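PDB 4RD8: uncharacterized protein from Legionella pneumophila subsp. pneumophila str. Philadelphia 1, which is of unknown function, belongs to the DUF5636 family and folds into a compact bundle of helices without any beta strand. Local coordinates for residues 129-134 against 182-187; 35-40 against 45-50; 104-109 against 119-124; 190-193 against 197-200; 86-91 against 160-165. The protein carries 3 engineered substitutions. All coordinates share one frame; numbering follows the deposited sequence.

Contact 1: residues 129-134 against 182-187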
# COMPACT_ATOMS: atom_id res chain seq x y z
N LEU A 129 -7.82 0.50 -5.12
CA LEU A 129 -6.80 1.26 -4.39
C LEU A 129 -6.11 0.37 -3.37
O LEU A 129 -5.70 0.86 -2.32
CB LEU A 129 -7.45 2.43 -3.65
CG LEU A 129 -8.25 3.43 -4.48
CD1 LEU A 129 -8.88 4.48 -3.57
CD2 LEU A 129 -7.37 4.09 -5.52
N THR A 130 -6.00 -0.92 -3.66
CA THR A 130 -5.46 -1.83 -2.65
C THR A 130 -3.99 -1.56 -2.35
O THR A 130 -3.57 -1.62 -1.21
CB THR A 130 -5.69 -3.31 -3.01
OG1 THR A 130 -7.08 -3.54 -3.22
CG2 THR A 130 -5.22 -4.21 -1.87
N HIS A 131 -3.19 -1.25 -3.37
CA HIS A 131 -1.79 -0.93 -3.12
C HIS A 131 -1.67 0.35 -2.30
O HIS A 131 -0.83 0.44 -1.40
CB HIS A 131 -1.00 -0.80 -4.43
CG HIS A 131 -0.78 -2.10 -5.14
ND1 HIS A 131 -0.42 -3.26 -4.49
CD2 HIS A 131 -0.84 -2.41 -6.46
CE1 HIS A 131 -0.28 -4.24 -5.38
NE2 HIS A 131 -0.53 -3.75 -6.58
N ALA A 132 -2.52 1.33 -2.60
CA ALA A 132 -2.54 2.56 -1.80
C ALA A 132 -2.85 2.23 -0.35
O ALA A 132 -2.24 2.79 0.56
CB ALA A 132 -3.57 3.54 -2.36
N ILE A 133 -3.80 1.32 -0.14
CA ILE A 133 -4.16 0.89 1.21
C ILE A 133 -3.02 0.14 1.91
O ILE A 133 -2.77 0.38 3.10
CB ILE A 133 -5.47 0.08 1.23
CG1 ILE A 133 -6.65 0.99 0.86
CG2 ILE A 133 -5.71 -0.52 2.60
CD1 ILE A 133 -7.96 0.26 0.67
N GLN A 134 -2.31 -0.74 1.20
CA GLN A 134 -1.14 -1.40 1.77
C GLN A 134 -0.16 -0.38 2.32
O GLN A 134 0.30 -0.51 3.46
CB GLN A 134 -0.42 -2.28 0.73
CG GLN A 134 -1.12 -3.60 0.47
CD GLN A 134 -0.66 -4.24 -0.83
OE1 GLN A 134 -0.42 -3.54 -1.82
NE2 GLN A 134 -0.52 -5.56 -0.83
N VAL A 182 7.44 -9.03 -4.07
CA VAL A 182 7.67 -9.77 -2.83
C VAL A 182 7.00 -9.10 -1.63
O VAL A 182 6.55 -9.77 -0.68
CB VAL A 182 9.18 -9.97 -2.57
CG1 VAL A 182 9.44 -10.53 -1.19
CG2 VAL A 182 9.76 -10.92 -3.62
N LEU A 183 6.91 -7.77 -1.69
CA LEU A 183 6.34 -7.01 -0.58
C LEU A 183 4.83 -6.86 -0.67
O LEU A 183 4.14 -7.12 0.31
CB LEU A 183 6.98 -5.62 -0.49
CG LEU A 183 8.46 -5.65 -0.09
CD1 LEU A 183 8.95 -4.23 0.16
CD2 LEU A 183 8.68 -6.55 1.13
N ILE A 184 4.33 -6.44 -1.82
CA ILE A 184 2.94 -6.01 -1.91
C ILE A 184 2.19 -6.52 -3.12
O ILE A 184 1.06 -6.11 -3.37
CB ILE A 184 2.84 -4.46 -1.88
CG1 ILE A 184 3.60 -3.88 -3.08
CG2 ILE A 184 3.32 -3.90 -0.54
CD1 ILE A 184 3.44 -2.39 -3.26
N ASP A 185 2.81 -7.40 -3.91
CA ASP A 185 2.12 -7.94 -5.08
C ASP A 185 2.36 -9.45 -5.20
O ASP A 185 2.49 -9.99 -6.31
CB ASP A 185 2.56 -7.20 -6.35
CG ASP A 185 1.40 -6.85 -7.26
OD1 ASP A 185 0.25 -7.16 -6.93
OD2 ASP A 185 1.65 -6.24 -8.33
N LYS A 186 2.40 -10.13 -4.05
CA LYS A 186 2.74 -11.56 -3.99
C LYS A 186 1.49 -12.42 -4.09
O LYS A 186 1.04 -13.00 -3.09
CB LYS A 186 3.51 -11.89 -2.71
CG LYS A 186 4.36 -13.16 -2.78
CD LYS A 186 5.45 -13.03 -3.85
CE LYS A 186 6.36 -14.26 -3.90
NZ LYS A 186 5.70 -15.47 -4.48
N LEU A 187 0.95 -12.51 -5.29
CA LEU A 187 -0.27 -13.27 -5.53
C LEU A 187 -0.11 -14.71 -5.08
O LEU A 187 0.94 -15.32 -5.30
CB LEU A 187 -0.64 -13.23 -7.01
CG LEU A 187 -1.01 -11.85 -7.54
CD1 LEU A 187 -1.53 -11.96 -8.97
CD2 LEU A 187 -2.05 -11.24 -6.65
O HOH W 1 -0.97 -4.23 -9.25
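Gln134 and His131, one turn apart at the start of helix 130-144, face residues 184 and 185, where helix 179-184 gives way to loop. The bond that joins the segments runs from Gln134 NE2 to Ile184 O, 3.0 Å long and moderately bent (150° at the hydrogen); the nitrogen comes in from the flank of the carbonyl, 32° out of its plane. Within helix 130-144, His131 ND1 donates to Gln134 OE1 over 2.7 Å, nearly straight and in the ring plane, so the imidazole fixes which way the amide is turned. Gln134 NE2 also donates to Ser192 O. Asp185 stands almost perpendicular to the imidazole, its carboxylate plane 87° from the ring plane, with OD1 3.3 Å from His131 CE1. Its stronger partners lie elsewhere: OD1 forms a salt bridge with Arg122, and OD2 accepts from the indole of Trp180. A water 2.7 Å from His131 NE2 reaches Asp185 OD2 by a weak bond. Aliphatic carbons of Ile184 border the polar ends: CB lies 3.4 Å from Gln134 OE1, and CD1 approaches the imidazole at ND1. Both ring nitrogens of this buried histidine thus have a polar neighbour, and the amide links imidazole and Ile184 carbonyl, accepting at OE1 and donating at NE2, so that it is oriented from both ends.

Contact 2: residues 35-40 against 45-50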
# COMPACT_ATOMS: atom_id res chain seq x y z
N GLU A 35 7.69 -6.85 5.12
CA GLU A 35 7.25 -8.19 4.73
C GLU A 35 6.71 -8.92 5.95
O GLU A 35 5.67 -9.57 5.88
CB GLU A 35 8.42 -8.97 4.12
CG GLU A 35 8.01 -10.27 3.46
CD GLU A 35 9.20 -11.16 3.17
OE1 GLU A 35 10.12 -11.22 4.03
OE2 GLU A 35 9.23 -11.81 2.10
N ASN A 36 7.41 -8.79 7.07
CA ASN A 36 7.02 -9.48 8.29
C ASN A 36 5.72 -8.93 8.88
O ASN A 36 4.98 -9.66 9.53
CB ASN A 36 8.15 -9.43 9.32
CG ASN A 36 9.29 -10.37 8.98
OD1 ASN A 36 9.13 -11.31 8.21
ND2 ASN A 36 10.46 -10.12 9.57
N TYR A 37 5.48 -7.65 8.65
CA TYR A 37 4.27 -6.98 9.12
C TYR A 37 3.06 -7.43 8.29
O TYR A 37 2.06 -7.89 8.83
CB TYR A 37 4.45 -5.45 9.09
CG TYR A 37 3.15 -4.67 9.23
CD1 TYR A 37 2.44 -4.69 10.42
CD2 TYR A 37 2.65 -3.93 8.17
CE1 TYR A 37 1.25 -3.98 10.55
CE2 TYR A 37 1.47 -3.23 8.29
CZ TYR A 37 0.77 -3.25 9.48
OH TYR A 37 -0.41 -2.55 9.59
N LEU A 38 3.17 -7.32 6.97
CA LEU A 38 2.06 -7.70 6.09
C LEU A 38 1.67 -9.17 6.16
O LEU A 38 0.52 -9.52 5.86
CB LEU A 38 2.37 -7.29 4.64
CG LEU A 38 2.53 -5.78 4.43
CD1 LEU A 38 2.91 -5.48 2.99
CD2 LEU A 38 1.27 -5.01 4.81
N MSE A 39 2.60 -10.04 6.55
CA MSE A 39 2.30 -11.46 6.73
C MSE A 39 1.57 -11.71 8.04
O MSE A 39 1.06 -12.80 8.27
CB MSE A 39 3.58 -12.30 6.75
CG MSE A 39 4.39 -12.27 5.48
SE MSE A 39 6.07 -13.28 5.67
CE MSE A 39 6.06 -13.49 7.61
N ASP A 40 1.53 -10.68 8.89
CA ASP A 40 0.98 -10.79 10.23
C ASP A 40 -0.41 -10.16 10.24
O ASP A 40 -0.56 -8.96 10.44
CB ASP A 40 1.91 -10.07 11.22
CG ASP A 40 1.51 -10.25 12.67
OD1 ASP A 40 0.40 -10.74 12.96
OD2 ASP A 40 2.33 -9.88 13.54
N ASN A 45 -4.64 -5.99 11.00
CA ASN A 45 -5.99 -5.65 11.46
C ASN A 45 -6.01 -4.40 12.34
O ASN A 45 -6.95 -3.61 12.29
CB ASN A 45 -6.64 -6.82 12.21
CG ASN A 45 -7.21 -7.87 11.28
OD1 ASN A 45 -7.40 -7.61 10.09
ND2 ASN A 45 -7.51 -9.05 11.82
N GLU A 46 -4.96 -4.24 13.14
CA GLU A 46 -4.87 -3.09 14.04
C GLU A 46 -4.86 -1.78 13.24
O GLU A 46 -5.54 -0.83 13.61
CB GLU A 46 -3.65 -3.21 14.96
CG GLU A 46 -3.73 -4.40 15.91
CD GLU A 46 -2.55 -4.49 16.86
OE1 GLU A 46 -1.51 -3.87 16.57
OE2 GLU A 46 -2.66 -5.18 17.90
N GLN A 47 -4.09 -1.74 12.16
CA GLN A 47 -4.08 -0.56 11.30
C GLN A 47 -5.34 -0.42 10.44
O GLN A 47 -5.74 0.69 10.11
CB GLN A 47 -2.80 -0.49 10.45
CG GLN A 47 -1.59 0.07 11.20
CD GLN A 47 -1.19 -0.80 12.38
OE1 GLN A 47 -0.90 -1.98 12.20
NE2 GLN A 47 -1.18 -0.22 13.58
N LEU A 48 -5.96 -1.54 10.08
CA LEU A 48 -7.24 -1.48 9.35
C LEU A 48 -8.34 -0.92 10.24
O LEU A 48 -9.18 -0.13 9.79
CB LEU A 48 -7.64 -2.87 8.81
CG LEU A 48 -6.86 -3.39 7.62
CD1 LEU A 48 -7.17 -4.86 7.37
CD2 LEU A 48 -7.21 -2.58 6.37
N ILE A 49 -8.35 -1.33 11.51
CA ILE A 49 -9.25 -0.75 12.50
C ILE A 49 -9.02 0.76 12.61
O ILE A 49 -9.98 1.53 12.65
CB ILE A 49 -9.07 -1.43 13.88
CG1 ILE A 49 -9.65 -2.85 13.84
CG2 ILE A 49 -9.74 -0.62 14.97
CD1 ILE A 49 -9.23 -3.72 15.00
N GLU A 50 -7.76 1.18 12.63
CA GLU A 50 -7.42 2.60 12.76
C GLU A 50 -7.89 3.36 11.52
O GLU A 50 -8.46 4.45 11.64
CB GLU A 50 -5.91 2.77 12.97
CG GLU A 50 -5.42 4.22 12.99
CD GLU A 50 -5.94 5.02 14.18
OE1 GLU A 50 -6.16 4.43 15.26
OE2 GLU A 50 -6.12 6.25 14.03
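Tyr37 points its phenol at Gln47 across the short link between helix 25-38 and helix 41-61, and the two side chains account for most of the contact. The tyrosine ring leaves its helix with CG opposite the backbone N (chi1 166°), which carries the hydroxyl away from helix 25-38 and over to the first turns of the next helix. There OH lies 3.3 Å from Gln47 CB and equally close to CG, so the aliphatic root of the glutamine borders the hydroxyl. The glutamine chain is folded at chi2 (63°) instead of reaching straight out, and with this fold the end of the side chain lies near the hydroxyl. Ring and amide are strongly inclined to each other, their planes 49° apart.

Two consecutive helices of an all-helical domain are joined here by a very short link. Asp40 sits at the N-cap of helix 41-61, where its OD1 makes a weak bond to Ala43 N. Near the link, Tyr37 also rests on Ala43 and Val44 of helix 41-61.

Phe148 meets the tyrosine ring with the planes at about 55°. Gln47 in turn packs against Leu137, Leu140 and Lys141 of helix 130-144, and Leu48 beside it touches Leu137 as well, so that the second helix of the pair is laid against that later helix of the chain.

Contact 3: residues 104-109 against 119-124. Engineered in segment 104-109: Ala104 (natural residue Glu).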
# COMPACT_ATOMS: atom_id res chain seq x y z
N ALA A 104 7.50 -0.40 -17.58
CA ALA A 104 8.60 0.56 -17.44
C ALA A 104 8.10 1.95 -17.05
O ALA A 104 8.75 2.65 -16.27
CB ALA A 104 9.38 0.65 -18.71
N ASP A 105 6.97 2.35 -17.62
CA ASP A 105 6.38 3.65 -17.30
C ASP A 105 5.79 3.67 -15.91
O ASP A 105 5.92 4.66 -15.19
CB ASP A 105 5.31 4.00 -18.34
CG ASP A 105 5.91 4.27 -19.70
OD1 ASP A 105 7.01 4.88 -19.75
OD2 ASP A 105 5.32 3.84 -20.72
N PHE A 106 5.12 2.58 -15.54
CA PHE A 106 4.61 2.43 -14.18
C PHE A 106 5.76 2.54 -13.17
O PHE A 106 5.67 3.29 -12.19
CB PHE A 106 3.89 1.09 -14.02
CG PHE A 106 3.31 0.88 -12.64
CD1 PHE A 106 2.07 1.40 -12.31
CD2 PHE A 106 4.03 0.20 -11.67
CE1 PHE A 106 1.55 1.23 -11.03
CE2 PHE A 106 3.51 0.02 -10.39
CZ PHE A 106 2.27 0.54 -10.07
N MSE A 107 6.83 1.80 -13.41
CA MSE A 107 7.95 1.78 -12.47
C MSE A 107 8.69 3.12 -12.44
O MSE A 107 9.20 3.53 -11.40
CB MSE A 107 8.89 0.60 -12.75
CG MSE A 107 8.25 -0.74 -12.43
SE MSE A 107 7.67 -0.91 -10.55
CE MSE A 107 8.92 -2.34 -10.12
N PHE A 108 8.70 3.83 -13.56
CA PHE A 108 9.25 5.19 -13.57
C PHE A 108 8.45 6.09 -12.61
O PHE A 108 9.02 6.87 -11.83
CB PHE A 108 9.26 5.78 -14.99
CG PHE A 108 9.59 7.25 -15.01
CD1 PHE A 108 10.91 7.67 -14.96
CD2 PHE A 108 8.58 8.20 -15.05
CE1 PHE A 108 11.22 9.03 -14.97
CE2 PHE A 108 8.89 9.56 -15.06
CZ PHE A 108 10.21 9.98 -15.02
N LEU A 109 7.13 5.99 -12.66
CA LEU A 109 6.31 6.85 -11.80
C LEU A 109 6.47 6.45 -10.33
O LEU A 109 6.45 7.31 -9.44
CB LEU A 109 4.84 6.80 -12.22
CG LEU A 109 4.65 7.45 -13.60
CD1 LEU A 109 3.23 7.21 -14.11
CD2 LEU A 109 4.93 8.97 -13.50
N SER A 119 -5.02 -0.60 -11.17
CA SER A 119 -5.22 -0.93 -12.58
C SER A 119 -4.25 -0.21 -13.52
O SER A 119 -4.21 -0.49 -14.72
CB SER A 119 -6.67 -0.65 -12.98
OG SER A 119 -7.01 0.68 -12.64
N SER A 120 -3.47 0.71 -13.00
CA SER A 120 -2.46 1.38 -13.82
C SER A 120 -1.31 0.43 -14.13
O SER A 120 -0.53 0.66 -15.04
CB SER A 120 -1.96 2.64 -13.12
OG SER A 120 -3.03 3.55 -12.96
N LEU A 121 -1.22 -0.65 -13.36
CA LEU A 121 -0.25 -1.71 -13.66
C LEU A 121 -0.96 -2.96 -14.14
O LEU A 121 -0.60 -3.53 -15.18
CB LEU A 121 0.58 -2.04 -12.41
CG LEU A 121 1.57 -3.20 -12.53
CD1 LEU A 121 2.60 -2.94 -13.62
CD2 LEU A 121 2.25 -3.47 -11.19
N ARG A 122 -1.98 -3.38 -13.39
CA ARG A 122 -2.69 -4.63 -13.68
C ARG A 122 -4.17 -4.51 -13.29
O ARG A 122 -4.48 -4.21 -12.13
CB ARG A 122 -2.04 -5.78 -12.89
CG ARG A 122 -2.69 -7.14 -13.06
CD ARG A 122 -1.93 -8.20 -12.27
NE ARG A 122 -2.25 -8.19 -10.84
CZ ARG A 122 -1.47 -7.69 -9.90
NH1 ARG A 122 -0.31 -7.14 -10.23
NH2 ARG A 122 -1.85 -7.74 -8.62
N ALA A 123 -5.06 -4.75 -14.25
CA ALA A 123 -6.50 -4.75 -13.99
C ALA A 123 -6.87 -5.83 -12.99
O ALA A 123 -6.41 -6.97 -13.10
CB ALA A 123 -7.27 -4.95 -15.28
N SER A 124 -7.70 -5.48 -12.02
CA SER A 124 -8.19 -6.45 -11.05
C SER A 124 -9.67 -6.25 -10.78
O SER A 124 -10.15 -5.12 -10.73
CB SER A 124 -7.40 -6.34 -9.74
OG SER A 124 -8.05 -7.08 -8.71
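Phe106 of helix 103-111 lays one ring face against Leu121 of the loop leading to helix 130-144, and this pair forms the dense part of the contact. Leu121 CB sits almost directly above the middle of the ring, 3.7 Å from its centroid and 12° off the normal, a CH-pi contact. The two methyls extend the cover over the other half: CD2 lies 3.8 Å from Phe106 CE2, and CD1 is 4.0 Å from CD2 of the ring. With CG trans to the backbone N (chi1 -179°), the phenylalanine projects straight from its helix at the loop, and the leucine chain passes over it at about a right angle. Ser120 adds a looser approach, its carbonyl O 3.8 Å from Phe106 CD1 and its CB 4.3 Å from the same carbon.

Away from this pair the segments diverge. On the helix, the engineered Ala104 (glutamate in the natural protein), Asp105 and Phe108 are exposed and take no part in the contact; on the loop side, Ala123 is exposed too. Arg122 is engaged elsewhere, in contact 1. Trp180 of helix 179-184 touches both Phe106, edge-to-face, and Leu121. Since carbon meets carbon throughout the dense part, cohesion here rests on dispersion and the hydrophobic effect, from leucine carbons spread over the ring face.

Contact 4: residues 190-193 against 197-200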
# COMPACT_ATOMS: atom_id res chain seq x y z
N ILE A 190 -1.65 -16.10 1.51
CA ILE A 190 -2.84 -15.93 2.33
C ILE A 190 -2.58 -14.86 3.41
O ILE A 190 -2.74 -15.10 4.61
CB ILE A 190 -3.30 -17.29 2.93
CG1 ILE A 190 -3.38 -18.34 1.83
CG2 ILE A 190 -4.66 -17.18 3.60
CD1 ILE A 190 -4.47 -18.09 0.80
N ASP A 191 -2.15 -13.68 2.96
CA ASP A 191 -1.94 -12.51 3.82
C ASP A 191 -1.87 -11.23 2.99
O ASP A 191 -2.03 -11.27 1.77
CB ASP A 191 -0.68 -12.68 4.68
CG ASP A 191 0.56 -12.98 3.87
OD1 ASP A 191 0.91 -12.17 2.99
OD2 ASP A 191 1.18 -14.04 4.09
N SER A 192 -1.64 -10.10 3.65
CA SER A 192 -1.75 -8.81 2.99
C SER A 192 -0.63 -8.49 2.00
O SER A 192 -0.66 -7.44 1.37
CB SER A 192 -1.88 -7.69 4.02
OG SER A 192 -3.01 -7.91 4.84
N ARG A 193 0.35 -9.38 1.85
CA ARG A 193 1.32 -9.22 0.76
C ARG A 193 0.62 -9.37 -0.58
O ARG A 193 1.10 -8.87 -1.60
CB ARG A 193 2.44 -10.25 0.86
CG ARG A 193 3.42 -10.04 1.99
CD ARG A 193 4.39 -11.19 2.02
NE ARG A 193 3.71 -12.43 2.39
CZ ARG A 193 4.28 -13.63 2.35
NH1 ARG A 193 5.53 -13.76 1.93
NH2 ARG A 193 3.59 -14.71 2.73
N TRP A 197 -5.80 -10.89 -1.69
CA TRP A 197 -6.17 -11.40 -0.37
C TRP A 197 -6.61 -10.25 0.52
O TRP A 197 -7.61 -10.36 1.23
CB TRP A 197 -5.02 -12.18 0.27
CG TRP A 197 -5.42 -12.82 1.58
CD1 TRP A 197 -5.87 -14.09 1.77
CD2 TRP A 197 -5.42 -12.19 2.87
NE1 TRP A 197 -6.15 -14.30 3.10
CE2 TRP A 197 -5.87 -13.15 3.80
CE3 TRP A 197 -5.07 -10.92 3.33
CZ2 TRP A 197 -5.99 -12.87 5.16
CZ3 TRP A 197 -5.18 -10.65 4.69
CH2 TRP A 197 -5.64 -11.62 5.59
N LEU A 198 -5.88 -9.13 0.49
CA LEU A 198 -6.24 -7.99 1.34
C LEU A 198 -7.58 -7.40 0.96
O LEU A 198 -8.38 -7.06 1.82
CB LEU A 198 -5.15 -6.92 1.33
CG LEU A 198 -5.44 -5.64 2.12
CD1 LEU A 198 -5.67 -5.92 3.59
CD2 LEU A 198 -4.30 -4.64 1.94
N SER A 199 -7.84 -7.28 -0.34
CA SER A 199 -9.11 -6.75 -0.81
C SER A 199 -10.29 -7.60 -0.34
O SER A 199 -11.31 -7.06 0.09
CB SER A 199 -9.10 -6.65 -2.34
OG SER A 199 -10.42 -6.80 -2.85
N ASP A 200 -10.15 -8.91 -0.43
CA ASP A 200 -11.22 -9.83 -0.01
C ASP A 200 -11.36 -9.83 1.51
O ASP A 200 -12.46 -9.96 2.05
CB ASP A 200 -10.93 -11.25 -0.50
CG ASP A 200 -10.98 -11.36 -2.01
OD1 ASP A 200 -11.56 -10.47 -2.67
OD2 ASP A 200 -10.45 -12.36 -2.55
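Trp197, in the first turn of helix 195-204, spreads its indole against the backbone of the loop that leads into that helix. Its CB lies 3.5 Å from Asp191 O. Swung trans to the backbone N (chi1 -175°), CG carries the ring back along residues 190-192. CD1 comes next to Ile190 CA, and NE1 approaches Ile190 CG2 at 3.3 Å, with the isoleucine crossing it at about a right angle. On the six-membered ring, CE3 touches Asp191 C at 3.2 Å, while Asp191 CA stands over the same face, 3.7 Å from the centroid, as a CH-pi contact. At the far edge CZ3 meets Ser192 OG, which also touches Leu198 CD1 (3.5 Å). His201 stacks on the indole.

Within the loop, Asp191 OD1 accepts from Arg193 N in an Asx turn, and Arg193 grips the carboxylate side-on, NE to OD1 and NH2 to OD2 (2.8 Å). Arg193 has a second acid in Glu189. Asp191 and Arg193 both leave the backbone away from helix 195-204, and their charged groups pair with each other; the indole thus packs on backbone and aliphatic carbons, while the ion pair lies on the other side of the same loop.

Contact 5: residues 86-91 against 160-165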
# COMPACT_ATOMS: atom_id res chain seq x y z
N ALA A 86 3.85 10.72 4.34
CA ALA A 86 4.98 9.81 4.18
C ALA A 86 5.90 10.19 3.02
O ALA A 86 6.82 9.44 2.68
CB ALA A 86 4.50 8.37 3.99
N GLY A 87 5.64 11.34 2.40
CA GLY A 87 6.52 11.81 1.34
C GLY A 87 6.11 11.45 -0.07
O GLY A 87 6.84 11.72 -1.02
N PHE A 88 4.93 10.84 -0.23
CA PHE A 88 4.44 10.57 -1.58
C PHE A 88 4.01 11.87 -2.27
O PHE A 88 3.73 12.88 -1.62
CB PHE A 88 3.25 9.60 -1.54
CG PHE A 88 3.63 8.19 -1.20
CD1 PHE A 88 3.96 7.83 0.10
CD2 PHE A 88 3.64 7.21 -2.18
CE1 PHE A 88 4.31 6.52 0.41
CE2 PHE A 88 3.98 5.90 -1.88
CZ PHE A 88 4.32 5.56 -0.57
N ARG A 89 3.98 11.84 -3.60
CA ARG A 89 3.43 12.98 -4.34
C ARG A 89 1.97 13.15 -3.94
O ARG A 89 1.28 12.16 -3.68
CB ARG A 89 3.49 12.72 -5.85
CG ARG A 89 4.89 12.44 -6.36
CD ARG A 89 5.61 13.71 -6.79
NE ARG A 89 6.93 13.38 -7.32
CZ ARG A 89 7.69 14.18 -8.06
NH1 ARG A 89 7.26 15.40 -8.40
NH2 ARG A 89 8.88 13.76 -8.47
N GLU A 90 1.51 14.39 -3.91
CA GLU A 90 0.12 14.67 -3.58
C GLU A 90 -0.77 14.49 -4.80
O GLU A 90 -0.73 15.27 -5.76
CB GLU A 90 -0.04 16.08 -3.03
CG GLU A 90 -1.44 16.38 -2.52
CD GLU A 90 -1.47 17.56 -1.57
OE1 GLU A 90 -0.72 18.53 -1.82
OE2 GLU A 90 -2.23 17.51 -0.58
N GLY A 91 -1.57 13.44 -4.78
CA GLY A 91 -2.43 13.13 -5.90
C GLY A 91 -2.11 11.76 -6.47
O GLY A 91 -1.04 11.57 -7.04
N ARG A 160 12.90 6.53 1.11
CA ARG A 160 13.78 5.46 1.59
C ARG A 160 13.34 4.05 1.19
O ARG A 160 14.14 3.12 1.19
CB ARG A 160 13.92 5.52 3.11
CG ARG A 160 14.74 6.68 3.60
CD ARG A 160 14.99 6.55 5.08
NE ARG A 160 15.64 7.75 5.61
CZ ARG A 160 16.50 7.75 6.62
NH1 ARG A 160 16.84 6.60 7.20
NH2 ARG A 160 17.03 8.89 7.04
N ILE A 161 12.05 3.90 0.89
CA ILE A 161 11.52 2.58 0.57
C ILE A 161 10.79 2.51 -0.78
O ILE A 161 11.24 1.85 -1.72
CB ILE A 161 10.60 2.04 1.69
CG1 ILE A 161 11.29 2.16 3.07
CG2 ILE A 161 10.26 0.60 1.43
CD1 ILE A 161 10.32 2.04 4.25
N TYR A 162 9.65 3.20 -0.86
CA TYR A 162 8.78 3.10 -2.04
C TYR A 162 9.48 3.41 -3.36
O TYR A 162 9.40 2.63 -4.30
CB TYR A 162 7.59 4.04 -1.86
CG TYR A 162 6.56 4.00 -2.99
CD1 TYR A 162 5.58 3.02 -3.02
CD2 TYR A 162 6.56 4.97 -3.97
CE1 TYR A 162 4.61 3.01 -4.03
CE2 TYR A 162 5.60 4.96 -4.99
CZ TYR A 162 4.63 3.97 -5.01
OH TYR A 162 3.68 3.98 -6.02
N LYS A 163 10.17 4.54 -3.44
CA LYS A 163 10.82 4.91 -4.70
C LYS A 163 11.83 3.88 -5.16
O LYS A 163 12.01 3.68 -6.35
CB LYS A 163 11.50 6.29 -4.61
CG LYS A 163 10.52 7.46 -4.46
CD LYS A 163 11.30 8.78 -4.45
CE LYS A 163 10.38 9.98 -4.41
NZ LYS A 163 11.19 11.24 -4.39
N LYS A 164 12.48 3.23 -4.20
CA LYS A 164 13.51 2.26 -4.55
C LYS A 164 12.91 1.00 -5.15
O LYS A 164 13.61 0.26 -5.83
CB LYS A 164 14.43 1.97 -3.35
CG LYS A 164 15.06 3.25 -2.82
CD LYS A 164 16.20 3.02 -1.82
CE LYS A 164 16.75 4.36 -1.33
NZ LYS A 164 17.94 4.24 -0.43
N LEU A 165 11.62 0.79 -4.93
CA LEU A 165 10.91 -0.34 -5.53
C LEU A 165 10.75 -0.17 -7.04
O LEU A 165 10.48 -1.13 -7.75
CB LEU A 165 9.53 -0.55 -4.88
CG LEU A 165 9.55 -0.87 -3.39
CD1 LEU A 165 8.11 -1.03 -2.87
CD2 LEU A 165 10.37 -2.13 -3.11
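Phe88 CG lies trans to its own carbonyl carbon (chi1 -72°), whereas Tyr162 CG lies trans to the backbone N (chi1 -178°); with these torsions the phenylalanine swings across to helix 157-162 and the tyrosine extends out to receive it. The result is an edge-to-face pair in which Phe88 offers the edge and Tyr162 the face. Phe88 CE2 stands over the centre of the tyrosine ring, 3.2 Å above its plane, and comes within 3.4 Å of both CG and CD2. Phe88 CZ leans toward the root of the ring, 3.6 Å from Tyr162 CG and 3.8 Å from Tyr162 CB. The ring centroids are 4.5 Å apart and the planes meet at 56°, a tilted version of the T-shaped stack.

Just ahead of Phe88, helix 69-85 ends in a Schellman motif: Gly87, with positive phi, is the C-prime residue, Phe88 N bonds to Leu83 O and Gly87 N to Thr84 O. Phe88 follows directly on this turn. The contact therefore joins the C-terminal end of one helix to helix 157-162, where the backbone widens into a pi-type turn.

Tyr162 OH reaches beyond the pair and is hydrogen-bonded to Phe114 O. Met115 touches both rings, Trp135 of helix 130-144 meets Tyr162 edge-to-face, and Ile139 of that helix packs on Phe88. At the outer side, Arg89 NH2 and Lys163 NZ stay 5.3 Å apart, the arginine bonded through NE to Ser112 O and the lysine paired with Asp159.

From the N terminus, contact 2 closes first, a short corner between helices 25-38 and 41-61. Segment 86-91 then opens the long loop of contact 5, which encloses contact 3 whole before closing at 160-165. Contact 1 opens inside that loop at 129-134 and closes beyond it at 182-187, so contacts 1 and 5 cross. Contact 4 follows as a local closure at the start of helix 195-204. Contact 1 touches all four others; toward contact 2 Ile184 packs on Leu38, and toward contact 5 Leu183 meets Leu165. Contacts 2 and 3 lie on opposite sides of the chain's centre, with centres about 24 Å apart.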